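Long-range contact in chitin binding protein (Streptomyces lividans, PDB 5FTZ), which is an AA10 lytic polysaccharide monooxygenase that carries copper in a histidine brace and probably cleaves chitin chains oxidatively: residues Arg10-Cys22 / Ala58-Pro71. Sequence-based numbering, arbitrary orientation.
Sequences RQKVCQNGTVGGC and ALDSPKQPNGQAWP
R10 lies stretched over the indole of W70, a cation-pi stack joining the short helix 10-15 of this AA10 beta-sandwich to the long loop before strand 73-74. CB touches L59 CD2 at 3.9 Å, and CG passes above W70 CE3 and CZ3. CD then sits over the six-membered ring, 3.8 Å from its centroid. With the chain extended (chi2 179°), NE and CZ reach the pyrrole side, where the guanidinium lies flat on the indole, planes 6° apart, and NH2 is 3.6 Å from W70 CD1. NE also forms a salt bridge with D169 of strand 162-171, while NH1 donates to L59 O (2.9 Å, N-H...O 157°) near the guanidinium plane and to a water held by D60 O. W70 is fixed from its own loop: NE1 donates to S61 O, and the K63-Q64 peptide lies over the rim of the opposite face. C14 SG, disulfide-bonded to C22, meets the ring edge 4.1 Å from CZ3. Beyond the helix, V19 splits its methyls, CG1 against P65 CD and CG2 against P71 CD, both at 3.6 Å. Q64 OE1 accepts from two waters, one bound to G20 N, the other, 2.8 Å from OE1, to G20 O.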
loop_
_atom_site.group_PDB
_atom_site.type_symbol
_atom_site.label_atom_id
_atom_site.label_comp_id
_atom_site.label_asym_id
_atom_site.label_seq_id
_atom_site.Cartn_x
_atom_site.Cartn_y
_atom_site.Cartn_z
ATOM N N ARG A 10 0.263 19.884 -22.012
ATOM C CA ARG A 10 -0.838 20.673 -22.500
ATOM C C ARG A 10 -1.603 21.334 -21.383
ATOM O O ARG A 10 -2.007 22.499 -21.546
ATOM C CB ARG A 10 -1.731 19.862 -23.448
ATOM C CG ARG A 10 -1.098 19.497 -24.774
ATOM C CD ARG A 10 -2.049 18.676 -25.616
ATOM N NE ARG A 10 -1.414 18.307 -26.894
ATOM C CZ ARG A 10 -1.932 17.442 -27.763
ATOM N NH1 ARG A 10 -3.090 16.867 -27.525
ATOM N NH2 ARG A 10 -1.227 17.139 -28.862
ATOM N N GLN A 11 -1.878 20.620 -20.302
ATOM C CA GLN A 11 -2.621 21.265 -19.236
ATOM C C GLN A 11 -1.861 22.449 -18.666
ATOM O O GLN A 11 -2.493 23.451 -18.266
ATOM C CB GLN A 11 -3.015 20.254 -18.150
ATOM C CG GLN A 11 -1.926 19.361 -17.561
ATOM C CD GLN A 11 -1.880 18.022 -18.206
ATOM O OE1 GLN A 11 -1.665 17.922 -19.405
ATOM N NE2 GLN A 11 -2.060 16.985 -17.437
ATOM N N LYS A 12 -0.545 22.358 -18.606
ATOM C CA LYS A 12 0.228 23.463 -18.055
ATOM C C LYS A 12 0.350 24.613 -19.033
ATOM O O LYS A 12 0.302 25.782 -18.588
ATOM C CB LYS A 12 1.592 22.957 -17.607
ATOM C CG LYS A 12 2.484 23.992 -16.913
ATOM C CD LYS A 12 1.812 24.648 -15.717
ATOM C CE LYS A 12 2.847 25.432 -14.923
ATOM N NZ LYS A 12 2.195 25.948 -13.703
ATOM N N VAL A 13 0.477 24.376 -20.337
ATOM C CA VAL A 13 0.473 25.479 -21.265
ATOM C C VAL A 13 -0.869 26.176 -21.287
ATOM O O VAL A 13 -0.917 27.401 -21.492
ATOM C CB VAL A 13 0.942 25.166 -22.698
ATOM C CG1 VAL A 13 2.370 24.619 -22.677
ATOM C CG2 VAL A 13 0.064 24.290 -23.463
ATOM N N CYS A 14 -1.945 25.468 -21.009
ATOM C CA CYS A 14 -3.261 26.113 -20.846
ATOM C C CYS A 14 -3.273 26.966 -19.555
ATOM O O CYS A 14 -3.622 28.173 -19.594
ATOM C CB CYS A 14 -4.323 25.016 -20.845
ATOM S SG CYS A 14 -4.666 24.255 -22.433
ATOM N N GLN A 15 -2.751 26.488 -18.468
ATOM C CA GLN A 15 -2.774 27.258 -17.215
ATOM C C GLN A 15 -1.839 28.471 -17.279
ATOM O O GLN A 15 -2.183 29.538 -16.709
ATOM C CB GLN A 15 -2.471 26.381 -16.035
ATOM C CG GLN A 15 -2.526 27.085 -14.680
ATOM C CD GLN A 15 -1.212 27.728 -14.343
ATOM O OE1 GLN A 15 -0.127 27.342 -14.807
ATOM N NE2 GLN A 15 -1.282 28.746 -13.479
ATOM N N ASN A 16 -0.708 28.371 -17.958
ATOM C CA ASN A 16 0.337 29.348 -17.795
ATOM C C ASN A 16 0.198 30.547 -18.722
ATOM O O ASN A 16 1.042 31.431 -18.675
ATOM C CB ASN A 16 1.716 28.698 -17.763
ATOM C CG ASN A 16 2.220 28.335 -19.076
ATOM O OD1 ASN A 16 1.627 28.678 -20.115
ATOM N ND2 ASN A 16 3.346 27.537 -19.070
ATOM N N GLY A 17 -0.852 30.574 -19.531
ATOM C CA GLY A 17 -1.077 31.742 -20.374
ATOM C C GLY A 17 -0.563 31.567 -21.769
ATOM O O GLY A 17 -0.729 32.456 -22.609
ATOM N N THR A 18 0.099 30.451 -22.055
ATOM C CA THR A 18 0.698 30.284 -23.355
ATOM C C THR A 18 -0.341 30.002 -24.433
ATOM O O THR A 18 -0.129 30.391 -25.594
ATOM C CB THR A 18 1.761 29.162 -23.335
ATOM O OG1 THR A 18 2.741 29.494 -22.310
ATOM C CG2 THR A 18 2.512 29.077 -24.646
ATOM N N VAL A 19 -1.382 29.284 -24.058
ATOM C CA VAL A 19 -2.469 28.898 -24.940
ATOM C C VAL A 19 -3.727 29.387 -24.301
ATOM O O VAL A 19 -3.999 29.069 -23.152
ATOM C CB VAL A 19 -2.512 27.336 -25.058
ATOM C CG1 VAL A 19 -3.747 26.824 -25.713
ATOM C CG2 VAL A 19 -1.283 26.879 -25.831
ATOM N N GLY A 20 -4.537 30.089 -25.064
ATOM C CA GLY A 20 -5.833 30.544 -24.568
ATOM C C GLY A 20 -6.972 29.624 -24.963
ATOM O O GLY A 20 -6.832 28.760 -25.835
ATOM N N GLY A 21 -8.132 29.775 -24.348
ATOM C CA GLY A 21 -9.348 29.116 -24.799
ATOM C C GLY A 21 -9.556 27.684 -24.321
ATOM O O GLY A 21 -10.459 27.029 -24.778
ATOM N N CYS A 22 -8.792 27.212 -23.323
ATOM C CA CYS A 22 -8.827 25.799 -22.973
ATOM C C CYS A 22 -9.912 25.403 -22.029
ATOM O O CYS A 22 -10.117 24.182 -21.868
ATOM C CB CYS A 22 -7.535 25.337 -22.295
ATOM S SG CYS A 22 -6.029 25.547 -23.308
ATOM N N ALA A 58 -10.516 20.042 -24.499
ATOM C CA ALA A 58 -9.522 20.814 -25.275
ATOM C C ALA A 58 -8.151 20.174 -25.305
ATOM O O ALA A 58 -7.410 20.316 -26.296
ATOM C CB ALA A 58 -9.409 22.231 -24.767
ATOM N N LEU A 59 -7.772 19.487 -24.238
ATOM C CA LEU A 59 -6.451 18.832 -24.221
ATOM C C LEU A 59 -6.263 17.721 -25.224
ATOM O O LEU A 59 -5.124 17.413 -25.574
ATOM C CB LEU A 59 -6.188 18.244 -22.824
ATOM C CG LEU A 59 -6.225 19.201 -21.640
ATOM C CD1 LEU A 59 -5.907 18.463 -20.351
ATOM C CD2 LEU A 59 -5.268 20.371 -21.849
ATOM N N ASP A 60 -7.357 17.110 -25.653
ATOM C CA ASP A 60 -7.303 16.016 -26.643
ATOM C C ASP A 60 -7.255 16.429 -28.099
ATOM O O ASP A 60 -7.003 15.588 -28.976
ATOM C CB ASP A 60 -8.554 15.157 -26.517
ATOM C CG ASP A 60 -8.710 14.500 -25.230
ATOM O OD1 ASP A 60 -7.743 13.868 -24.761
ATOM O OD2 ASP A 60 -9.868 14.522 -24.711
ATOM N N SER A 61 -7.576 17.685 -28.376
ATOM C CA SER A 61 -7.606 18.164 -29.745
ATOM C C SER A 61 -6.212 18.128 -30.367
ATOM O O SER A 61 -5.214 18.346 -29.634
ATOM C CB SER A 61 -8.161 19.549 -29.758
ATOM O OG SER A 61 -8.116 20.070 -31.073
ATOM N N PRO A 62 -6.112 17.881 -31.686
ATOM C CA PRO A 62 -4.808 17.911 -32.332
ATOM C C PRO A 62 -4.233 19.330 -32.450
ATOM O O PRO A 62 -3.067 19.466 -32.813
ATOM C CB PRO A 62 -5.117 17.358 -33.704
ATOM C CG PRO A 62 -6.551 17.559 -33.933
ATOM C CD PRO A 62 -7.193 17.453 -32.599
ATOM N N LYS A 63 -5.038 20.370 -32.204
ATOM C CA LYS A 63 -4.594 21.755 -32.270
ATOM C C LYS A 63 -4.984 22.427 -30.964
ATOM O O LYS A 63 -5.872 21.951 -30.245
ATOM C CB LYS A 63 -5.293 22.478 -33.402
ATOM C CG LYS A 63 -5.099 21.872 -34.801
ATOM C CD LYS A 63 -3.718 22.073 -35.240
ATOM C CE LYS A 63 -3.555 21.757 -36.722
ATOM N NZ LYS A 63 -2.231 22.213 -37.206
ATOM N N GLN A 64 -4.350 23.563 -30.666
ATOM C CA GLN A 64 -4.821 24.379 -29.565
ATOM C C GLN A 64 -6.227 24.942 -29.905
ATOM O O GLN A 64 -6.732 24.826 -31.030
ATOM C CB GLN A 64 -3.752 25.387 -29.165
ATOM C CG GLN A 64 -3.555 26.455 -30.153
ATOM C CD GLN A 64 -2.613 27.528 -29.610
ATOM O OE1 GLN A 64 -3.079 28.435 -28.909
ATOM N NE2 GLN A 64 -1.344 27.485 -30.002
ATOM N N PRO A 65 -6.937 25.460 -28.895
ATOM C CA PRO A 65 -8.327 25.830 -29.116
ATOM C C PRO A 65 -8.561 26.807 -30.304
ATOM O O PRO A 65 -9.559 26.660 -31.011
ATOM C CB PRO A 65 -8.705 26.463 -27.776
ATOM C CG PRO A 65 -7.886 25.674 -26.798
ATOM C CD PRO A 65 -6.578 25.471 -27.467
ATOM N N ASN A 66 -7.613 27.701 -30.588
ATOM C CA ASN A 66 -7.769 28.639 -31.705
ATOM C C ASN A 66 -7.428 28.045 -33.063
ATOM O O ASN A 66 -7.418 28.796 -34.050
ATOM C CB ASN A 66 -6.982 29.923 -31.442
ATOM C CG ASN A 66 -5.512 29.741 -31.554
ATOM O OD1 ASN A 66 -5.011 28.673 -31.839
ATOM N ND2 ASN A 66 -4.799 30.798 -31.298
ATOM N N GLY A 67 -7.114 26.759 -33.111
ATOM C CA GLY A 67 -6.815 26.095 -34.374
ATOM C C GLY A 67 -5.387 26.157 -34.843
ATOM O O GLY A 67 -5.022 25.506 -35.858
ATOM N N GLN A 68 -4.523 26.878 -34.103
ATOM C CA GLN A 68 -3.110 26.869 -34.406
ATOM C C GLN A 68 -2.447 25.607 -33.819
ATOM O O GLN A 68 -2.996 24.940 -32.931
ATOM C CB GLN A 68 -2.494 28.113 -33.841
ATOM C CG GLN A 68 -3.049 29.432 -34.448
ATOM C CD GLN A 68 -2.610 29.606 -35.848
ATOM O OE1 GLN A 68 -1.478 29.936 -36.091
ATOM N NE2 GLN A 68 -3.486 29.289 -36.796
ATOM N N ALA A 69 -1.265 25.267 -34.286
ATOM C CA ALA A 69 -0.522 24.178 -33.683
ATOM C C ALA A 69 -0.255 24.395 -32.186
ATOM O O ALA A 69 -0.078 25.501 -31.698
ATOM C CB ALA A 69 0.813 24.019 -34.388
ATOM N N TRP A 70 -0.270 23.314 -31.418
ATOM C CA TRP A 70 0.187 23.399 -30.058
ATOM C C TRP A 70 1.616 23.862 -30.027
ATOM O O TRP A 70 2.387 23.516 -30.880
ATOM C CB TRP A 70 0.117 22.056 -29.335
ATOM C CG TRP A 70 -1.271 21.529 -29.058
ATOM C CD1 TRP A 70 -1.936 20.578 -29.767
ATOM C CD2 TRP A 70 -2.111 21.894 -27.955
ATOM N NE1 TRP A 70 -3.136 20.359 -29.195
ATOM C CE2 TRP A 70 -3.284 21.158 -28.085
ATOM C CE3 TRP A 70 -1.973 22.770 -26.876
ATOM C CZ2 TRP A 70 -4.319 21.253 -27.163
ATOM C CZ3 TRP A 70 -3.029 22.848 -25.965
ATOM C CH2 TRP A 70 -4.148 22.109 -26.114
ATOM N N PRO A 71 1.976 24.680 -29.025
ATOM C CA PRO A 71 3.417 24.980 -28.864
ATOM C C PRO A 71 4.179 23.756 -28.499
ATOM O O PRO A 71 3.654 22.870 -27.810
ATOM C CB PRO A 71 3.463 25.988 -27.713
ATOM C CG PRO A 71 2.222 25.825 -26.988
ATOM C CD PRO A 71 1.188 25.266 -27.941
HETATM O O HOH W 1 -4.420 14.957 -29.391
HETATM O O HOH W 2 0.695 29.127 -28.042
HETATM O O HOH W 3 -5.878 28.689 -28.470
HETATM O O HOH W 4 -3.873 30.949 -27.691
HETATM O O HOH W 5 -11.991 21.695 -22.665
#